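Local structure of aeromonas extracellular serine protease (Aeromonas sobria, 3WQB) at residues D392-E397 / R500-S505; S461-I466 / Q544-L549; V475-S480 / I586-R591; L490-S495 / R548-D553. The protein cleaves peptide bonds that follow a pair of basic residues, one of them a lysine, as a calcium-binding secreted serine protease of the furin subfamily. The protein carries 1 engineered substitution. One frame throughout, in Å; residues are numbered along the deposited sequence.

Interaction 1: residues D392-E397 / R500-S505; sequences DVKGLE and RSILLS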
loop_
_atom_site.group_PDB
_atom_site.type_symbol
_atom_site.label_atom_id
_atom_site.label_comp_id
_atom_site.label_asym_id
_atom_site.label_seq_id
_atom_site.Cartn_x
_atom_site.Cartn_y
_atom_site.Cartn_z
ATOM N N ASP A 392 -5.268 -27.977 -13.618
ATOM C CA ASP A 392 -4.100 -27.222 -13.196
ATOM C C ASP A 392 -4.312 -25.806 -13.686
ATOM O O ASP A 392 -4.217 -25.530 -14.887
ATOM C CB ASP A 392 -2.833 -27.801 -13.824
ATOM C CG ASP A 392 -2.715 -29.293 -13.632
ATOM O OD1 ASP A 392 -2.837 -29.758 -12.481
ATOM O OD2 ASP A 392 -2.496 -30.000 -14.639
ATOM N N VAL A 393 -4.630 -24.909 -12.761
ATOM C CA VAL A 393 -4.950 -23.535 -13.147
ATOM C C VAL A 393 -3.963 -22.545 -12.567
ATOM O O VAL A 393 -3.434 -22.746 -11.484
ATOM C CB VAL A 393 -6.397 -23.134 -12.761
ATOM C CG1 VAL A 393 -7.413 -24.060 -13.447
ATOM C CG2 VAL A 393 -6.591 -23.119 -11.258
ATOM N N LYS A 394 -3.710 -21.474 -13.309
ATOM C CA LYS A 394 -2.807 -20.427 -12.863
ATOM C C LYS A 394 -3.441 -19.644 -11.706
ATOM O O LYS A 394 -4.548 -19.114 -11.839
ATOM C CB LYS A 394 -2.478 -19.522 -14.047
ATOM C CG LYS A 394 -1.456 -18.441 -13.787
ATOM C CD LYS A 394 -0.893 -17.912 -15.104
ATOM C CE LYS A 394 -1.972 -17.322 -15.993
ATOM N NZ LYS A 394 -1.445 -17.034 -17.349
ATOM N N GLY A 395 -2.736 -19.611 -10.575
ATOM C CA GLY A 395 -3.173 -18.890 -9.373
ATOM C C GLY A 395 -2.483 -17.543 -9.224
ATOM O O GLY A 395 -3.005 -16.635 -8.561
ATOM N N LEU A 396 -1.293 -17.430 -9.816
ATOM C CA LEU A 396 -0.540 -16.173 -9.867
ATOM C C LEU A 396 0.354 -16.208 -11.092
ATOM O O LEU A 396 1.036 -17.181 -11.331
ATOM C CB LEU A 396 0.308 -15.962 -8.610
ATOM C CG LEU A 396 0.955 -14.575 -8.472
ATOM C CD1 LEU A 396 -0.068 -13.551 -8.032
ATOM C CD2 LEU A 396 2.136 -14.607 -7.504
ATOM N N GLU A 397 0.347 -15.131 -11.869
ATOM C CA GLU A 397 1.143 -15.071 -13.085
ATOM C C GLU A 397 2.615 -14.814 -12.802
ATOM O O GLU A 397 2.991 -14.332 -11.723
ATOM C CB GLU A 397 0.632 -13.957 -14.013
ATOM C CG GLU A 397 -0.868 -14.011 -14.283
ATOM C CD GLU A 397 -1.695 -13.106 -13.375
ATOM O OE1 GLU A 397 -1.413 -13.003 -12.156
ATOM O OE2 GLU A 397 -2.652 -12.498 -13.897
ATOM N N ARG A 500 -5.457 -11.315 -19.726
ATOM C CA ARG A 500 -6.017 -11.762 -18.454
ATOM C C ARG A 500 -5.257 -11.177 -17.274
ATOM O O ARG A 500 -4.035 -10.951 -17.362
ATOM C CB ARG A 500 -5.959 -13.288 -18.368
ATOM C CG ARG A 500 -6.733 -13.991 -19.472
ATOM C CD ARG A 500 -6.470 -15.486 -19.427
ATOM N NE ARG A 500 -7.101 -16.117 -18.271
ATOM C CZ ARG A 500 -8.364 -16.533 -18.237
ATOM N NH1 ARG A 500 -9.147 -16.421 -19.303
ATOM N NH2 ARG A 500 -8.836 -17.092 -17.138
ATOM N N SER A 501 -5.966 -10.955 -16.165
ATOM C CA SER A 501 -5.341 -10.455 -14.942
ATOM C C SER A 501 -6.017 -11.086 -13.741
ATOM O O SER A 501 -7.241 -10.959 -13.576
ATOM C CB SER A 501 -5.500 -8.940 -14.866
ATOM O OG SER A 501 -4.910 -8.411 -13.687
ATOM N N ILE A 502 -5.237 -11.772 -12.905
ATOM C CA ILE A 502 -5.773 -12.342 -11.678
ATOM C C ILE A 502 -5.909 -11.229 -10.636
ATOM O O ILE A 502 -4.917 -10.669 -10.167
ATOM C CB ILE A 502 -4.909 -13.518 -11.179
ATOM C CG1 ILE A 502 -5.004 -14.675 -12.182
ATOM C CG2 ILE A 502 -5.324 -13.941 -9.770
ATOM C CD1 ILE A 502 -3.957 -15.764 -12.007
ATOM N N LEU A 503 -7.153 -10.893 -10.313
ATOM C CA LEU A 503 -7.463 -9.810 -9.367
ATOM C C LEU A 503 -7.329 -10.278 -7.930
ATOM O O LEU A 503 -6.869 -9.535 -7.062
ATOM C CB LEU A 503 -8.883 -9.289 -9.574
ATOM C CG LEU A 503 -9.233 -8.784 -10.967
ATOM C CD1 LEU A 503 -10.673 -8.324 -10.977
ATOM C CD2 LEU A 503 -8.299 -7.661 -11.389
ATOM N N LEU A 504 -7.723 -11.517 -7.683
ATOM C CA LEU A 504 -7.557 -12.116 -6.374
ATOM C C LEU A 504 -7.110 -13.558 -6.538
ATOM O O LEU A 504 -7.812 -14.386 -7.113
ATOM C CB LEU A 504 -8.842 -12.016 -5.543
ATOM C CG LEU A 504 -8.760 -12.501 -4.085
ATOM C CD1 LEU A 504 -7.687 -11.732 -3.287
ATOM C CD2 LEU A 504 -10.130 -12.415 -3.413
ATOM N N SER A 505 -5.903 -13.818 -6.062
ATOM C CA SER A 505 -5.339 -15.146 -6.044
ATOM C C SER A 505 -5.929 -15.921 -4.864
ATOM O O SER A 505 -6.243 -15.336 -3.828
ATOM C CB SER A 505 -3.816 -15.042 -5.951
ATOM O OG SER A 505 -3.412 -14.188 -4.888
HETATM O O HOH W 1 -2.285 -10.623 -11.136
#
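G395 and S505 bring the two backbones nearest, with their CA atoms 5.5 Å apart, one chain turning a corner at G395 and the other at L503, and no strand pairing between them. This is an interface between the two domains of a furin-like protease: 392-397 comes from the end of the subtilisin-domain hairpin 379-396, and 500-505 comprises the outermost strand, 500-502, of a P-domain sheet and the turn after it. Both corners are classic beta bulges, G395 and L396 facing V379 on one side, L503 and L504 facing I491 on the other. I502 buries more surface here than any other residue. Its CD1 lies 3.4 Å from K394 O and also touches the carbonyl carbon of G395, while CG2 leans on G395 O. E397 slides past I502 in the opposite direction; a bend at chi2 (96°) turns its CD, and the carboxylate follows back to the I502 backbone. There OE2 accepts the N-H of I502 at 2.9 Å, on its syn side and 25° out of the carboxylate plane, in a fairly straight bond (163°). OE1 accepts a hydrogen bond from a water that also donates to I502 O. K394 forms a salt bridge with E400, and R500 with E492 and E550. At the far end S505 CB sits 3.2 Å from G395 O, a buried carbonyl without a hydrogen-bond partner.

Interaction 2: residues S461-I466 / Q544-L549; sequences SSTTRI and QGTWRL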
loop_
_atom_site.group_PDB
_atom_site.type_symbol
_atom_site.label_atom_id
_atom_site.label_comp_id
_atom_site.label_asym_id
_atom_site.label_seq_id
_atom_site.Cartn_x
_atom_site.Cartn_y
_atom_site.Cartn_z
ATOM N N SER A 461 -18.736 -17.010 -14.954
ATOM C CA SER A 461 -18.334 -15.879 -15.774
ATOM C C SER A 461 -19.455 -14.896 -15.987
ATOM O O SER A 461 -20.623 -15.271 -16.085
ATOM C CB SER A 461 -17.831 -16.366 -17.139
ATOM O OG SER A 461 -16.776 -17.312 -16.995
ATOM N N SER A 462 -19.080 -13.631 -16.090
ATOM C CA SER A 462 -20.017 -12.562 -16.391
ATOM C C SER A 462 -19.313 -11.505 -17.224
ATOM O O SER A 462 -18.181 -11.134 -16.938
ATOM C CB SER A 462 -20.579 -11.987 -15.087
ATOM O OG SER A 462 -21.395 -10.848 -15.314
ATOM N N THR A 463 -19.998 -11.027 -18.256
ATOM C CA THR A 463 -19.410 -10.131 -19.245
ATOM C C THR A 463 -20.187 -8.825 -19.385
ATOM O O THR A 463 -21.409 -8.819 -19.282
ATOM C CB THR A 463 -19.327 -10.863 -20.604
ATOM O OG1 THR A 463 -18.488 -12.021 -20.467
ATOM C CG2 THR A 463 -18.783 -9.960 -21.694
ATOM N N THR A 464 -19.466 -7.725 -19.595
ATOM C CA THR A 464 -20.064 -6.428 -19.906
ATOM C C THR A 464 -19.297 -5.776 -21.048
ATOM O O THR A 464 -18.097 -6.003 -21.213
ATOM C CB THR A 464 -20.113 -5.501 -18.659
ATOM O OG1 THR A 464 -20.927 -4.351 -18.926
ATOM C CG2 THR A 464 -18.721 -5.037 -18.241
ATOM N N ARG A 465 -19.985 -4.962 -21.834
ATOM C CA ARG A 465 -19.343 -4.224 -22.911
ATOM C C ARG A 465 -19.064 -2.786 -22.504
ATOM O O ARG A 465 -19.933 -2.097 -21.968
ATOM C CB ARG A 465 -20.208 -4.230 -24.177
ATOM C CG ARG A 465 -19.521 -3.566 -25.357
ATOM C CD ARG A 465 -20.267 -3.776 -26.662
ATOM N NE ARG A 465 -19.552 -3.147 -27.776
ATOM C CZ ARG A 465 -19.737 -1.903 -28.213
ATOM N NH1 ARG A 465 -20.634 -1.101 -27.647
ATOM N NH2 ARG A 465 -19.007 -1.457 -29.228
ATOM N N ILE A 466 -17.839 -2.344 -22.769
ATOM C CA ILE A 466 -17.494 -0.929 -22.670
ATOM C C ILE A 466 -17.541 -0.346 -24.083
ATOM O O ILE A 466 -16.808 -0.793 -24.973
ATOM C CB ILE A 466 -16.089 -0.733 -22.022
ATOM C CG1 ILE A 466 -16.076 -1.217 -20.556
ATOM C CG2 ILE A 466 -15.602 0.715 -22.174
ATOM C CD1 ILE A 466 -16.877 -0.376 -19.575
ATOM N N GLN A 544 -12.449 -0.592 -25.510
ATOM C CA GLN A 544 -13.692 -0.865 -26.229
ATOM C C GLN A 544 -13.894 -2.346 -26.484
ATOM O O GLN A 544 -13.028 -3.015 -27.041
ATOM C CB GLN A 544 -13.711 -0.087 -27.538
ATOM C CG GLN A 544 -15.037 -0.107 -28.268
ATOM C CD GLN A 544 -14.985 0.749 -29.513
ATOM O OE1 GLN A 544 -14.297 0.416 -30.475
ATOM N NE2 GLN A 544 -15.687 1.874 -29.487
ATOM N N GLY A 545 -15.062 -2.844 -26.090
ATOM C CA GLY A 545 -15.387 -4.245 -26.261
ATOM C C GLY A 545 -15.783 -4.892 -24.958
ATOM O O GLY A 545 -16.087 -4.214 -23.969
ATOM N N THR A 546 -15.774 -6.219 -24.958
ATOM C CA THR A 546 -16.265 -6.971 -23.823
ATOM C C THR A 546 -15.181 -7.289 -22.801
ATOM O O THR A 546 -14.067 -7.697 -23.159
ATOM C CB THR A 546 -16.961 -8.276 -24.256
ATOM O OG1 THR A 546 -16.130 -8.993 -25.178
ATOM C CG2 THR A 546 -18.306 -7.993 -24.937
ATOM N N TRP A 547 -15.530 -7.071 -21.540
ATOM C CA TRP A 547 -14.705 -7.419 -20.386
ATOM C C TRP A 547 -15.400 -8.523 -19.599
ATOM O O TRP A 547 -16.607 -8.456 -19.357
ATOM C CB TRP A 547 -14.539 -6.197 -19.494
ATOM C CG TRP A 547 -13.716 -5.096 -20.085
ATOM C CD1 TRP A 547 -14.109 -4.178 -21.016
ATOM C CD2 TRP A 547 -12.370 -4.770 -19.737
ATOM N NE1 TRP A 547 -13.073 -3.312 -21.294
ATOM C CE2 TRP A 547 -11.995 -3.652 -20.514
ATOM C CE3 TRP A 547 -11.437 -5.326 -18.842
ATOM C CZ2 TRP A 547 -10.717 -3.082 -20.433
ATOM C CZ3 TRP A 547 -10.171 -4.764 -18.764
ATOM C CH2 TRP A 547 -9.827 -3.646 -19.551
ATOM N N ARG A 548 -14.651 -9.544 -19.202
ATOM C CA ARG A 548 -15.242 -10.694 -18.533
ATOM C C ARG A 548 -14.632 -10.954 -17.162
ATOM O O ARG A 548 -13.411 -11.038 -17.023
ATOM C CB ARG A 548 -15.113 -11.942 -19.417
ATOM C CG ARG A 548 -15.700 -13.213 -18.816
ATOM C CD ARG A 548 -15.652 -14.374 -19.787
ATOM N NE ARG A 548 -14.306 -14.910 -19.993
ATOM C CZ ARG A 548 -13.591 -14.756 -21.108
ATOM N NH1 ARG A 548 -14.079 -14.047 -22.121
ATOM N NH2 ARG A 548 -12.376 -15.292 -21.204
ATOM N N LEU A 549 -15.488 -11.062 -16.154
ATOM C CA LEU A 549 -15.062 -11.492 -14.828
ATOM C C LEU A 549 -15.227 -12.996 -14.708
ATOM O O LEU A 549 -16.247 -13.551 -15.122
ATOM C CB LEU A 549 -15.898 -10.805 -13.751
ATOM C CG LEU A 549 -15.419 -11.016 -12.314
ATOM C CD1 LEU A 549 -14.182 -10.165 -12.028
ATOM C CD2 LEU A 549 -16.532 -10.694 -11.342
#
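W547 N gives its hydrogen to T464 O at 2.8 Å in a nearly straight bond (173°), the middle of an antiparallel ladder at the edge of a P-domain beta sheet. S462, T464 and I466 each exchange a pair of backbone bonds with L549, W547 and G545, and T463 and R465 face R548 and T546 in the non-hydrogen-bonded positions between them. On the inner face, I466 and W547 cross at a slant, CG1 of the isoleucine 3.6 Å from CD1 of the indole. The indole N-H goes to A543 O, and its ring meets F538 edge-to-face. On the other, more exposed face T463 stands between two neighbours. With OG1 beside its own backbone N (chi1 -61°), the hydroxyl lies against the aliphatic chain of R548, whose guanidinium is engaged by E550. The methyl of T463 lies anti to the backbone N, placing CG2 3.6 Å from T546 CB.

Interaction 3: residues V475-S480 / I586-R591; sequences VQVMVS and ISWSLR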
loop_
_atom_site.group_PDB
_atom_site.type_symbol
_atom_site.label_atom_id
_atom_site.label_comp_id
_atom_site.label_asym_id
_atom_site.label_seq_id
_atom_site.Cartn_x
_atom_site.Cartn_y
_atom_site.Cartn_z
ATOM N N VAL A 475 -8.009 -0.451 -14.292
ATOM C CA VAL A 475 -9.402 -0.851 -14.120
ATOM C C VAL A 475 -9.680 -1.184 -12.663
ATOM O O VAL A 475 -8.855 -1.822 -11.986
ATOM C CB VAL A 475 -9.831 -2.043 -15.042
ATOM C CG1 VAL A 475 -9.724 -1.661 -16.507
ATOM C CG2 VAL A 475 -9.020 -3.287 -14.770
ATOM N N GLN A 476 -10.843 -0.750 -12.189
ATOM C CA GLN A 476 -11.349 -1.131 -10.885
ATOM C C GLN A 476 -12.553 -2.023 -11.070
ATOM O O GLN A 476 -13.353 -1.832 -11.998
ATOM C CB GLN A 476 -11.756 0.090 -10.070
ATOM C CG GLN A 476 -10.599 0.999 -9.693
ATOM C CD GLN A 476 -11.074 2.312 -9.128
ATOM O OE1 GLN A 476 -11.953 2.954 -9.703
ATOM N NE2 GLN A 476 -10.483 2.735 -8.012
ATOM N N VAL A 477 -12.665 -2.999 -10.179
ATOM C CA VAL A 477 -13.793 -3.917 -10.149
ATOM C C VAL A 477 -14.309 -3.989 -8.716
ATOM O O VAL A 477 -13.519 -4.034 -7.764
ATOM C CB VAL A 477 -13.368 -5.329 -10.655
ATOM C CG1 VAL A 477 -14.366 -6.402 -10.305
ATOM C CG2 VAL A 477 -13.151 -5.319 -12.154
ATOM N N MET A 478 -15.629 -3.978 -8.554
ATOM C CA MET A 478 -16.232 -4.340 -7.271
ATOM C C MET A 478 -16.958 -5.652 -7.466
ATOM O O MET A 478 -17.563 -5.866 -8.516
ATOM C CB MET A 478 -17.198 -3.265 -6.781
ATOM C CG MET A 478 -16.488 -1.999 -6.343
ATOM S SD MET A 478 -17.629 -0.798 -5.653
ATOM C CE MET A 478 -18.649 -0.380 -7.068
ATOM N N VAL A 479 -16.862 -6.540 -6.478
ATOM C CA VAL A 479 -17.510 -7.863 -6.556
ATOM C C VAL A 479 -18.364 -8.124 -5.321
ATOM O O VAL A 479 -17.960 -7.823 -4.189
ATOM C CB VAL A 479 -16.481 -9.024 -6.743
ATOM C CG1 VAL A 479 -17.198 -10.382 -6.799
ATOM C CG2 VAL A 479 -15.673 -8.830 -8.005
ATOM N N SER A 480 -19.552 -8.673 -5.566
ATOM C CA SER A 480 -20.421 -9.169 -4.505
ATOM C C SER A 480 -20.768 -10.615 -4.812
ATOM O O SER A 480 -21.171 -10.941 -5.927
ATOM C CB SER A 480 -21.691 -8.323 -4.395
ATOM O OG SER A 480 -21.344 -6.998 -4.028
ATOM N N ILE A 586 -23.269 -12.557 -7.100
ATOM C CA ILE A 586 -24.410 -11.649 -6.959
ATOM C C ILE A 586 -24.343 -10.511 -7.984
ATOM O O ILE A 586 -25.288 -10.280 -8.740
ATOM C CB ILE A 586 -24.509 -11.095 -5.505
ATOM C CG1 ILE A 586 -24.734 -12.240 -4.510
ATOM C CG2 ILE A 586 -25.614 -10.026 -5.392
ATOM C CD1 ILE A 586 -24.451 -11.876 -3.060
ATOM N N SER A 587 -23.218 -9.803 -8.007
ATOM C CA SER A 587 -23.052 -8.682 -8.915
ATOM C C SER A 587 -21.585 -8.360 -9.022
ATOM O O SER A 587 -20.796 -8.731 -8.160
ATOM C CB SER A 587 -23.785 -7.444 -8.396
ATOM O OG SER A 587 -23.178 -6.939 -7.224
ATOM N N TRP A 588 -21.225 -7.654 -10.085
ATOM C CA TRP A 588 -19.936 -6.999 -10.133
ATOM C C TRP A 588 -20.086 -5.691 -10.874
ATOM O O TRP A 588 -21.065 -5.497 -11.603
ATOM C CB TRP A 588 -18.858 -7.887 -10.759
ATOM C CG TRP A 588 -18.993 -8.152 -12.227
ATOM C CD1 TRP A 588 -19.985 -8.852 -12.852
ATOM C CD2 TRP A 588 -18.082 -7.740 -13.254
ATOM N NE1 TRP A 588 -19.753 -8.895 -14.198
ATOM C CE2 TRP A 588 -18.590 -8.222 -14.476
ATOM C CE3 TRP A 588 -16.895 -6.991 -13.259
ATOM C CZ2 TRP A 588 -17.940 -8.004 -15.693
ATOM C CZ3 TRP A 588 -16.246 -6.779 -14.466
ATOM C CH2 TRP A 588 -16.769 -7.287 -15.667
ATOM N N SER A 589 -19.123 -4.797 -10.674
ATOM C CA SER A 589 -19.108 -3.516 -11.354
ATOM C C SER A 589 -17.715 -3.259 -11.904
ATOM O O SER A 589 -16.720 -3.667 -11.309
ATOM C CB SER A 589 -19.514 -2.390 -10.404
ATOM O OG SER A 589 -20.829 -2.577 -9.928
ATOM N N LEU A 590 -17.666 -2.572 -13.039
ATOM C CA LEU A 590 -16.418 -2.269 -13.726
ATOM C C LEU A 590 -16.267 -0.774 -13.936
ATOM O O LEU A 590 -17.191 -0.115 -14.424
ATOM C CB LEU A 590 -16.378 -2.983 -15.091
ATOM C CG LEU A 590 -15.174 -2.723 -15.996
ATOM C CD1 LEU A 590 -13.870 -3.220 -15.361
ATOM C CD2 LEU A 590 -15.383 -3.379 -17.347
ATOM N N ARG A 591 -15.100 -0.254 -13.565
ATOM C CA ARG A 591 -14.747 1.120 -13.870
ATOM C C ARG A 591 -13.436 1.169 -14.629
ATOM O O ARG A 591 -12.403 0.684 -14.152
ATOM C CB ARG A 591 -14.663 1.993 -12.614
ATOM C CG ARG A 591 -14.449 3.452 -12.969
ATOM C CD ARG A 591 -14.645 4.349 -11.792
ATOM N NE ARG A 591 -15.318 5.566 -12.221
ATOM C CZ ARG A 591 -15.635 6.577 -11.424
ATOM N NH1 ARG A 591 -15.328 6.529 -10.135
ATOM N NH2 ARG A 591 -16.261 7.638 -11.926
HETATM O O HOH W 2 -13.537 4.923 -8.664
#
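S480 O accepts two backbone N-H groups, from I586 N at 2.9 Å and from S587 N at 3.1 Å. Both donors approach from the same face of the carbonyl plane, tilted by nearly 30°. I586 and S587 thus face one residue, a classic beta bulge, which also brings I586 CB to 3.4 Å from S480 O. Beyond it the ladder is regular: S480 N bonds to S587 O, and M478 with S589 and Q476 with R591 each exchange a pair of N-H...O bonds. These are the long antiparallel strands 471-482 and 583-595 of the P-domain's beta sandwich, whose V477, V479, W588 and L590 side chains face the other sheet. V477 CG1 meets the edge of the W588 ring, 3.9 Å from CE3, and the indole N-H is taken by S462 OG in that other sheet. The opposite face is mostly polar, M478 apart. Q476 and R591 lie side by side, their amide and guanidinium planes 23° apart, joined by a water that donates to Q476 OE1 and accepts from R591 NH1 in the guanidinium plane. Q476 NE2 is bound to S251 O, R591 NE to L438 O, and S480 OG to the backbone N of D530. The two serine hydroxyls, S480 OG and S587 OG, stand 3.7 Å apart.

Interaction 4: residues L490-S495 / R548-D553; sequences LIELVS and RLEVTD. With CA (calcium ion), chain D.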
loop_
_atom_site.group_PDB
_atom_site.type_symbol
_atom_site.label_atom_id
_atom_site.label_comp_id
_atom_site.label_asym_id
_atom_site.label_seq_id
_atom_site.Cartn_x
_atom_site.Cartn_y
_atom_site.Cartn_z
ATOM N N LEU A 490 -10.661 -17.947 -6.922
ATOM C CA LEU A 490 -9.778 -17.307 -7.881
ATOM C C LEU A 490 -10.630 -16.340 -8.699
ATOM O O LEU A 490 -11.611 -16.752 -9.337
ATOM C CB LEU A 490 -9.152 -18.378 -8.788
ATOM C CG LEU A 490 -8.458 -17.921 -10.070
ATOM C CD1 LEU A 490 -7.159 -17.224 -9.739
ATOM C CD2 LEU A 490 -8.197 -19.103 -10.983
ATOM N N ILE A 491 -10.275 -15.057 -8.669
ATOM C CA ILE A 491 -11.019 -14.024 -9.396
ATOM C C ILE A 491 -10.113 -13.404 -10.452
ATOM O O ILE A 491 -9.033 -12.896 -10.136
ATOM C CB ILE A 491 -11.567 -12.951 -8.427
ATOM C CG1 ILE A 491 -12.412 -13.607 -7.328
ATOM C CG2 ILE A 491 -12.344 -11.856 -9.180
ATOM C CD1 ILE A 491 -13.000 -12.623 -6.305
ATOM N N GLU A 492 -10.561 -13.457 -11.702
ATOM C CA GLU A 492 -9.766 -13.032 -12.852
ATOM C C GLU A 492 -10.598 -12.153 -13.779
ATOM O O GLU A 492 -11.810 -12.311 -13.875
ATOM C CB GLU A 492 -9.270 -14.277 -13.589
ATOM C CG GLU A 492 -8.105 -14.092 -14.555
ATOM C CD GLU A 492 -7.389 -15.407 -14.901
ATOM O OE1 GLU A 492 -6.465 -15.363 -15.747
ATOM O OE2 GLU A 492 -7.720 -16.482 -14.333
ATOM N N LEU A 493 -9.931 -11.230 -14.459
ATOM C CA LEU A 493 -10.578 -10.314 -15.392
ATOM C C LEU A 493 -9.931 -10.429 -16.766
ATOM O O LEU A 493 -8.701 -10.525 -16.873
ATOM C CB LEU A 493 -10.477 -8.881 -14.883
ATOM C CG LEU A 493 -11.229 -7.788 -15.652
ATOM C CD1 LEU A 493 -12.736 -7.995 -15.571
ATOM C CD2 LEU A 493 -10.852 -6.401 -15.146
ATOM N N VAL A 494 -10.761 -10.428 -17.814
ATOM C CA VAL A 494 -10.296 -10.565 -19.195
ATOM C C VAL A 494 -10.719 -9.333 -20.003
ATOM O O VAL A 494 -11.886 -8.930 -19.974
ATOM C CB VAL A 494 -10.861 -11.854 -19.862
ATOM C CG1 VAL A 494 -10.204 -12.106 -21.217
ATOM C CG2 VAL A 494 -10.695 -13.096 -18.963
ATOM N N SER A 495 -9.771 -8.725 -20.708
ATOM C CA SER A 495 -10.047 -7.529 -21.509
ATOM C C SER A 495 -10.541 -7.895 -22.913
ATOM O O SER A 495 -10.447 -9.055 -23.320
ATOM C CB SER A 495 -8.780 -6.671 -21.609
ATOM O OG SER A 495 -7.835 -7.255 -22.493
ATOM N N ARG A 548 -14.651 -9.544 -19.202
ATOM C CA ARG A 548 -15.242 -10.694 -18.533
ATOM C C ARG A 548 -14.632 -10.954 -17.162
ATOM O O ARG A 548 -13.411 -11.038 -17.023
ATOM C CB ARG A 548 -15.113 -11.942 -19.417
ATOM C CG ARG A 548 -15.700 -13.213 -18.816
ATOM C CD ARG A 548 -15.652 -14.374 -19.787
ATOM N NE ARG A 548 -14.306 -14.910 -19.993
ATOM C CZ ARG A 548 -13.591 -14.756 -21.108
ATOM N NH1 ARG A 548 -14.079 -14.047 -22.121
ATOM N NH2 ARG A 548 -12.376 -15.292 -21.204
ATOM N N LEU A 549 -15.488 -11.062 -16.154
ATOM C CA LEU A 549 -15.062 -11.492 -14.828
ATOM C C LEU A 549 -15.227 -12.996 -14.708
ATOM O O LEU A 549 -16.247 -13.551 -15.122
ATOM C CB LEU A 549 -15.898 -10.805 -13.751
ATOM C CG LEU A 549 -15.419 -11.016 -12.314
ATOM C CD1 LEU A 549 -14.182 -10.165 -12.028
ATOM C CD2 LEU A 549 -16.532 -10.694 -11.342
ATOM N N GLU A 550 -14.222 -13.650 -14.136
ATOM C CA GLU A 550 -14.249 -15.092 -13.952
ATOM C C GLU A 550 -13.997 -15.395 -12.489
ATOM O O GLU A 550 -13.062 -14.856 -11.908
ATOM C CB GLU A 550 -13.171 -15.760 -14.815
ATOM C CG GLU A 550 -13.456 -15.714 -16.298
ATOM C CD GLU A 550 -12.462 -16.496 -17.136
ATOM O OE1 GLU A 550 -11.447 -17.004 -16.602
ATOM O OE2 GLU A 550 -12.712 -16.620 -18.350
ATOM N N VAL A 551 -14.832 -16.244 -11.884
ATOM C CA VAL A 551 -14.670 -16.645 -10.488
ATOM C C VAL A 551 -14.749 -18.169 -10.423
ATOM O O VAL A 551 -15.705 -18.744 -10.940
ATOM C CB VAL A 551 -15.767 -16.033 -9.581
ATOM C CG1 VAL A 551 -15.614 -16.500 -8.136
ATOM C CG2 VAL A 551 -15.745 -14.505 -9.660
ATOM N N THR A 552 -13.754 -18.810 -9.811
ATOM C CA THR A 552 -13.726 -20.269 -9.683
ATOM C C THR A 552 -13.387 -20.663 -8.256
ATOM O O THR A 552 -12.504 -20.071 -7.640
ATOM C CB THR A 552 -12.653 -20.899 -10.604
ATOM O OG1 THR A 552 -12.746 -20.347 -11.922
ATOM C CG2 THR A 552 -12.857 -22.400 -10.703
ATOM N N ASP A 553 -14.097 -21.662 -7.736
ATOM C CA ASP A 553 -13.725 -22.317 -6.488
ATOM C C ASP A 553 -12.736 -23.427 -6.850
ATOM O O ASP A 553 -13.076 -24.353 -7.583
ATOM C CB ASP A 553 -14.999 -22.853 -5.803
ATOM C CG ASP A 553 -14.720 -23.669 -4.535
ATOM O OD1 ASP A 553 -13.651 -24.308 -4.394
ATOM O OD2 ASP A 553 -15.605 -23.694 -3.660
HETATM CA CA CA D . -14.398 -25.254 -2.147
HETATM O O HOH W 3 -11.741 -17.816 -12.077
HETATM O O HOH W 4 -10.204 -17.650 -14.282
#
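V494 and R548 lie side by side and point the same way, the valine covering one face of the guanidinium with CB 4.0 Å above its plane, off centre toward the rim; V494 CG2 reaches R548 NH2 at 3.6 Å. The arginine chain, bent at chi3 (73°), turns its NE to E550, the next residue but one on its own strand. NE and NH2 both grip E550 OE2, side-on, in the guanidinium plane; NE, at 2.9 Å, comes from the anti side. The other oxygen, E550 OE1, stands 4.4 Å from E492 OE2 across the strands, two like charges bridged by a water that donates to both. The arginine of the adjoining strand, R500, should offset the repulsion between the two carboxylates. Here 490-494 and 548-553 are central antiparallel neighbours in a P-domain sheet, with L490, E492 and V494 in hydrogen-bonded pairs with T552, E550 and R548. On the reverse face the paired side chains are all apolar: I491 runs alongside V551, pointing the same way, while its CG2 crosses over to L549 CD1 at 3.8 Å. L493 curls inward until its CD1 is 3.4 Å from R548 O. At the L490 end a water donates to L490 O and is hydrogen-bonded to T552 OG1. One residue on, D553 binds calcium through OD1 and OD2, each 2.5 Å from the ion, in a site completed by D454, D488, A555, N578 and N579.

Interactions 2 and 4 share strand 545-553, which pairs with 460-466 on one side and 489-494 on the other; strand 500-502, in interaction 1, closes that sheet. Interaction 3 belongs to the other P-domain sheet, and the two meet through apolar side chains: L549 CD2 packs on W588, and W547 on V475 and L590. Interactions 3 and 4 are buried, interaction 2 is partly exposed at the sheet's edge. Interaction 1 is buried too, but it joins separate domains with one direct hydrogen bond instead of a ladder. R500 ties it to interaction 4, where charge gathers; the mostly polar face of interaction 3 is largely neutral.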